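Local structure of mycolic acid synthase (Mycobacterium tuberculosis, 1L1E) at residues 206-211 with 279-284; 76-81 with 134-139. The protein probably converts a double bond in an alpha-mycolic acid into a cyclopropane ring, using a methylene group taken from S-adenosyl-L-methionine. All coordinates share one frame; numbering follows the deposited sequence.

Contact 1 (206-211 with 279-284); sequences PSIPTV and DVDQFT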
loop_
_atom_site.group_PDB
_atom_site.type_symbol
_atom_site.label_atom_id
_atom_site.label_comp_id
_atom_site.label_asym_id
_atom_site.label_seq_id
_atom_site.Cartn_x
_atom_site.Cartn_y
_atom_site.Cartn_z
ATOM N N PRO A 206 -1.663 10.165 -7.655
ATOM C CA PRO A 206 -2.470 11.366 -7.446
ATOM C C PRO A 206 -1.773 12.493 -6.711
ATOM O O PRO A 206 -0.780 12.277 -6.005
ATOM C CB PRO A 206 -3.650 10.840 -6.648
ATOM C CG PRO A 206 -2.982 9.847 -5.746
ATOM C CD PRO A 206 -2.061 9.101 -6.712
ATOM N N SER A 207 -2.304 13.698 -6.908
ATOM C CA SER A 207 -1.824 14.886 -6.241
ATOM C C SER A 207 -2.661 14.914 -4.971
ATOM O O SER A 207 -3.734 14.293 -4.917
ATOM C CB SER A 207 -2.117 16.148 -7.076
ATOM O OG SER A 207 -3.505 16.481 -7.057
ATOM N N ILE A 208 -2.177 15.613 -3.947
ATOM C CA ILE A 208 -2.913 15.712 -2.694
ATOM C C ILE A 208 -4.287 16.363 -2.902
ATOM O O ILE A 208 -5.288 15.891 -2.356
ATOM C CB ILE A 208 -2.087 16.477 -1.639
ATOM C CG1 ILE A 208 -0.864 15.636 -1.256
ATOM C CG2 ILE A 208 -2.925 16.743 -0.402
ATOM C CD1 ILE A 208 0.133 16.346 -0.365
ATOM N N PRO A 209 -4.353 17.461 -3.682
ATOM C CA PRO A 209 -5.625 18.141 -3.948
ATOM C C PRO A 209 -6.664 17.203 -4.581
ATOM O O PRO A 209 -7.860 17.328 -4.319
ATOM C CB PRO A 209 -5.209 19.273 -4.885
ATOM C CG PRO A 209 -3.872 19.664 -4.311
ATOM C CD PRO A 209 -3.223 18.295 -4.134
ATOM N N THR A 210 -6.200 16.273 -5.413
ATOM C CA THR A 210 -7.081 15.312 -6.068
ATOM C C THR A 210 -7.693 14.332 -5.065
ATOM O O THR A 210 -8.900 14.060 -5.106
ATOM C CB THR A 210 -6.333 14.506 -7.160
ATOM O OG1 THR A 210 -6.163 15.321 -8.324
ATOM C CG2 THR A 210 -7.112 13.271 -7.541
ATOM N N VAL A 211 -6.859 13.787 -4.180
ATOM C CA VAL A 211 -7.366 12.861 -3.171
ATOM C C VAL A 211 -8.486 13.585 -2.431
ATOM O O VAL A 211 -9.608 13.081 -2.317
ATOM C CB VAL A 211 -6.276 12.468 -2.156
ATOM C CG1 VAL A 211 -6.897 11.643 -1.030
ATOM C CG2 VAL A 211 -5.172 11.697 -2.849
ATOM N N ASP A 279 5.951 11.628 -2.617
ATOM C CA ASP A 279 5.694 11.464 -1.188
ATOM C C ASP A 279 4.733 10.289 -0.971
ATOM O O ASP A 279 4.208 9.713 -1.931
ATOM C CB ASP A 279 5.063 12.751 -0.629
ATOM C CG ASP A 279 5.356 12.973 0.856
ATOM O OD1 ASP A 279 5.275 12.020 1.653
ATOM O OD2 ASP A 279 5.654 14.126 1.232
ATOM N N VAL A 280 4.528 9.927 0.293
ATOM C CA VAL A 280 3.600 8.853 0.656
ATOM C C VAL A 280 2.803 9.393 1.837
ATOM O O VAL A 280 3.374 9.757 2.868
ATOM C CB VAL A 280 4.325 7.565 1.079
ATOM C CG1 VAL A 280 3.323 6.574 1.673
ATOM C CG2 VAL A 280 5.004 6.934 -0.121
ATOM N N ASP A 281 1.484 9.444 1.678
ATOM C CA ASP A 281 0.602 9.974 2.703
ATOM C C ASP A 281 -0.436 8.966 3.190
ATOM O O ASP A 281 -0.860 8.075 2.448
ATOM C CB ASP A 281 -0.150 11.194 2.166
ATOM C CG ASP A 281 0.653 12.497 2.261
ATOM O OD1 ASP A 281 1.851 12.462 2.597
ATOM O OD2 ASP A 281 0.068 13.565 1.983
ATOM N N GLN A 282 -0.840 9.124 4.443
ATOM C CA GLN A 282 -1.871 8.288 5.023
ATOM C C GLN A 282 -3.000 9.268 5.309
ATOM O O GLN A 282 -2.836 10.206 6.098
ATOM C CB GLN A 282 -1.407 7.634 6.336
ATOM C CG GLN A 282 -0.336 6.536 6.205
ATOM C CD GLN A 282 -0.362 5.556 7.388
ATOM O OE1 GLN A 282 -0.773 5.914 8.494
ATOM N NE2 GLN A 282 0.079 4.320 7.155
ATOM N N PHE A 283 -4.135 9.065 4.644
ATOM C CA PHE A 283 -5.291 9.930 4.828
ATOM C C PHE A 283 -6.325 9.242 5.691
ATOM O O PHE A 283 -6.731 8.115 5.409
ATOM C CB PHE A 283 -5.964 10.260 3.490
ATOM C CG PHE A 283 -5.070 10.949 2.497
ATOM C CD1 PHE A 283 -4.247 10.214 1.659
ATOM C CD2 PHE A 283 -5.085 12.339 2.374
ATOM C CE1 PHE A 283 -3.450 10.847 0.702
ATOM C CE2 PHE A 283 -4.295 12.981 1.422
ATOM C CZ PHE A 283 -3.477 12.235 0.583
ATOM N N THR A 284 -6.749 9.915 6.751
ATOM C CA THR A 284 -7.776 9.357 7.590
ATOM C C THR A 284 -9.046 10.057 7.132
ATOM O O THR A 284 -9.140 11.286 7.171
ATOM C CB THR A 284 -7.522 9.639 9.078
ATOM O OG1 THR A 284 -6.256 9.079 9.465
ATOM C CG2 THR A 284 -8.627 9.002 9.919
#
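V211 and I208, on the first turn of helix 208-216, pack on F283 and D281 of strand 279-286 in a buried helix-on-sheet contact without hydrogen bonds across it. V211 and F283 meet head-on. The valine methyl CG1 stands over the centre of the F283 ring, 3.7 Å from the centroid and only 5° off the ring normal, which makes a well-centred CH-pi contact. CG1 lies anti to the V211 backbone N (chi1 173°), while the second methyl, CG2, sits beyond the CE1-CZ edge on the same face, 3.9 Å from F283 CZ. I208 comes to the same ring from its edge: I208 CG2 lies 4.4 Å from F283 CE2, near the ring plane. The CG1-CD1 branch of I208 leads away from the ring to D281, CD1 reaching D281 OD2 at 3.6 Å, the two side chains crossing at about a right angle. D281 also rests on V225 and S227 of the adjoining strand 221-227. Directly before I208, S207 is the N-cap of the helix, its OG accepting from T210 N at 3.2 Å with an N-H...O angle of 149°. Along the strand, D281 and F283 turn to the helix, whereas the alternate Q282 faces the other way and is hydrogen-bonded to K59. Helix 208-216 leads into strand 221-227, the edge strand beside 279-286. A helix thus covering the antiparallel end of a sheet with strand order 3-2-1-4-5-7-6 belongs to the Rossmann-like fold of class I S-adenosylmethionine-dependent methyltransferases.

Contact 2 (76-81 with 134-139); sequences GATMRR and VSIGAF. With SAH (S-adenosyl-L-homocysteine), chain D.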
loop_
_atom_site.group_PDB
_atom_site.type_symbol
_atom_site.label_atom_id
_atom_site.label_comp_id
_atom_site.label_asym_id
_atom_site.label_seq_id
_atom_site.Cartn_x
_atom_site.Cartn_y
_atom_site.Cartn_z
ATOM N N GLY A 76 -1.644 -10.667 3.153
ATOM C CA GLY A 76 -2.323 -10.797 4.432
ATOM C C GLY A 76 -1.791 -10.342 5.780
ATOM O O GLY A 76 -2.531 -10.443 6.755
ATOM N N ALA A 77 -0.563 -9.840 5.872
ATOM C CA ALA A 77 -0.020 -9.419 7.174
ATOM C C ALA A 77 -0.900 -8.437 7.965
ATOM O O ALA A 77 -0.968 -8.515 9.203
ATOM C CB ALA A 77 1.388 -8.815 6.996
ATOM N N THR A 78 -1.564 -7.518 7.264
ATOM C CA THR A 78 -2.402 -6.524 7.928
ATOM C C THR A 78 -3.622 -7.180 8.573
ATOM O O THR A 78 -3.960 -6.905 9.728
ATOM C CB THR A 78 -2.874 -5.424 6.934
ATOM O OG1 THR A 78 -1.738 -4.792 6.327
ATOM C CG2 THR A 78 -3.699 -4.368 7.657
ATOM N N MET A 79 -4.293 -8.047 7.826
ATOM C CA MET A 79 -5.459 -8.712 8.370
ATOM C C MET A 79 -5.049 -9.656 9.500
ATOM O O MET A 79 -5.762 -9.773 10.493
ATOM C CB MET A 79 -6.208 -9.477 7.280
ATOM C CG MET A 79 -6.855 -8.578 6.232
ATOM S SD MET A 79 -7.948 -9.490 5.117
ATOM C CE MET A 79 -6.764 -10.235 4.061
ATOM N N ARG A 80 -3.909 -10.329 9.362
ATOM C CA ARG A 80 -3.485 -11.220 10.438
ATOM C C ARG A 80 -3.264 -10.402 11.707
ATOM O O ARG A 80 -3.685 -10.800 12.788
ATOM C CB ARG A 80 -2.190 -11.959 10.096
ATOM C CG ARG A 80 -1.887 -13.026 11.134
ATOM C CD ARG A 80 -0.434 -13.424 11.205
ATOM N NE ARG A 80 -0.273 -14.423 12.257
ATOM C CZ ARG A 80 -0.574 -15.708 12.110
ATOM N NH1 ARG A 80 -1.035 -16.152 10.948
ATOM N NH2 ARG A 80 -0.442 -16.545 13.133
ATOM N N ARG A 81 -2.596 -9.259 11.573
ATOM C CA ARG A 81 -2.350 -8.397 12.717
ATOM C C ARG A 81 -3.682 -7.928 13.315
ATOM O O ARG A 81 -3.876 -7.977 14.533
ATOM C CB ARG A 81 -1.511 -7.179 12.307
ATOM C CG ARG A 81 -1.114 -6.268 13.476
ATOM C CD ARG A 81 -0.090 -6.938 14.398
ATOM N NE ARG A 81 0.547 -5.965 15.275
ATOM C CZ ARG A 81 1.540 -6.230 16.122
ATOM N NH1 ARG A 81 2.035 -7.459 16.227
ATOM N NH2 ARG A 81 2.042 -5.254 16.863
ATOM N N VAL A 134 -9.301 -0.281 5.444
ATOM C CA VAL A 134 -7.889 0.049 5.381
ATOM C C VAL A 134 -7.420 -0.314 3.973
ATOM O O VAL A 134 -7.757 -1.384 3.451
ATOM C CB VAL A 134 -7.067 -0.759 6.434
ATOM C CG1 VAL A 134 -7.174 -2.269 6.154
ATOM C CG2 VAL A 134 -5.610 -0.317 6.404
ATOM N N SER A 135 -6.664 0.580 3.347
ATOM C CA SER A 135 -6.148 0.334 2.003
ATOM C C SER A 135 -4.730 0.893 1.945
ATOM O O SER A 135 -4.529 2.105 2.015
ATOM C CB SER A 135 -7.020 1.018 0.952
ATOM O OG SER A 135 -6.591 0.656 -0.353
ATOM N N ILE A 136 -3.753 0.004 1.820
ATOM C CA ILE A 136 -2.360 0.409 1.820
ATOM C C ILE A 136 -1.633 0.019 0.545
ATOM O O ILE A 136 -1.424 -1.164 0.283
ATOM C CB ILE A 136 -1.628 -0.223 3.043
ATOM C CG1 ILE A 136 -2.268 0.270 4.338
ATOM C CG2 ILE A 136 -0.156 0.135 3.034
ATOM C CD1 ILE A 136 -1.801 -0.504 5.577
ATOM N N GLY A 137 -1.249 1.024 -0.239
ATOM C CA GLY A 137 -0.524 0.785 -1.469
ATOM C C GLY A 137 -1.335 0.168 -2.594
ATOM O O GLY A 137 -0.765 -0.446 -3.506
ATOM N N ALA A 138 -2.652 0.317 -2.549
ATOM C CA ALA A 138 -3.498 -0.239 -3.610
ATOM C C ALA A 138 -3.959 0.849 -4.576
ATOM O O ALA A 138 -3.987 0.651 -5.795
ATOM C CB ALA A 138 -4.708 -0.913 -3.007
ATOM N N PHE A 139 -4.331 1.988 -3.999
ATOM C CA PHE A 139 -4.833 3.153 -4.715
ATOM C C PHE A 139 -4.021 3.558 -5.951
ATOM O O PHE A 139 -4.585 4.039 -6.930
ATOM C CB PHE A 139 -4.902 4.329 -3.735
ATOM C CG PHE A 139 -5.729 5.476 -4.211
ATOM C CD1 PHE A 139 -7.107 5.450 -4.090
ATOM C CD2 PHE A 139 -5.129 6.585 -4.787
ATOM C CE1 PHE A 139 -7.883 6.522 -4.539
ATOM C CE2 PHE A 139 -5.887 7.659 -5.238
ATOM C CZ PHE A 139 -7.267 7.631 -5.115
HETATM N N SAH D . -1.694 -3.779 1.059
HETATM C CA SAH D . -0.665 -4.807 0.894
HETATM C CB SAH D . -0.372 -5.051 -0.603
HETATM C CG SAH D . 0.043 -3.829 -1.427
HETATM S SD SAH D . 0.369 -4.201 -3.158
HETATM C C SAH D . 0.636 -4.393 1.604
HETATM O O SAH D . 0.647 -3.320 2.214
HETATM O OXT SAH D . 1.627 -5.132 1.514
HETATM C "C5'" SAH D . -1.212 -3.709 -3.925
HETATM C "C4'" SAH D . -2.409 -4.602 -3.575
HETATM O "O4'" SAH D . -3.677 -4.014 -3.985
HETATM C "C3'" SAH D . -2.367 -5.968 -4.256
HETATM O "O3'" SAH D . -2.887 -6.938 -3.318
HETATM C "C2'" SAH D . -3.280 -5.797 -5.440
HETATM O "O2'" SAH D . -3.709 -7.053 -5.973
HETATM C "C1'" SAH D . -4.370 -4.963 -4.837
HETATM N N9 SAH D . -5.221 -4.255 -5.818
HETATM C C8 SAH D . -4.896 -3.472 -6.879
HETATM N N7 SAH D . -5.869 -2.969 -7.565
HETATM C C5 SAH D . -6.987 -3.460 -6.904
HETATM C C6 SAH D . -8.399 -3.311 -7.107
HETATM N N6 SAH D . -8.919 -2.572 -8.099
HETATM N N1 SAH D . -9.249 -3.961 -6.232
HETATM C C2 SAH D . -8.730 -4.706 -5.225
HETATM N N3 SAH D . -7.429 -4.916 -4.937
HETATM C C4 SAH D . -6.603 -4.258 -5.825
#
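T78, in the first turn of helix 77-86, faces V134 in the middle of strand 132-136, their CA atoms 8.9 Å apart. G76 is the N-cap, and its carbonyl O receives R80 N at 3.0 Å as the helix gets under way. G76 takes a positive phi of 85°. Past I136 the strand gives way to a turn through G137, again at positive phi. Across the segments the packing is sparse and carried by the two branches of T78. Its methyl CG2, placed anti to the backbone N, meets V134 CG1 at 4.3 Å; its hydroxyl OG1 lies 4.4 Å from I136 CD1. T78 and V134 both also touch D70 of strand 67-71, which lies next to 132-136 in the sheet, and I53 of helix 45-58 packs on T78 as well. I136 divides its branches: CG1 stands beside the backbone N (chi1 -61°) and extends CD1 to the helix, while CG2 approaches the carboxylate oxygen O of S-adenosylhomocysteine at 3.6 Å. The backbone makes the polar contact, I136 O accepting from the cofactor amino N at 2.7 Å. Beyond it, G137 O lies 3.3 Å from C5' of the cofactor, and A138 CB reaches its ribose O4' at 3.4 Å. The cofactor is gripped further by G72, G74, S34 and Q99, among others. Helix and strand therefore meet without a hydrogen bond, through loose van der Waals contacts, while the strand end offers a carbonyl oxygen to an amino group that is probably positively charged, a short bond that should help fix the amino acid end of the cofactor.

The centres of contact 1 and contact 2 lie about 17 Å apart, and both reach the same sheet, strand 163-170 running between strands 132-136 and 279-286. They touch directly where P206 CG packs on F139 CE2 at 3.7 Å, joining the start of 206-211 to the end of 134-139. A second connection passes through H167: its side chain is hydrogen-bonded to Q282, its backbone pairs with S135 and G137, and it lines the carbonate pocket together with G137. Contact 2 borders S-adenosylhomocysteine through I136, G137 and A138, whereas the touching residues of contact 1 take no part in binding the cofactor.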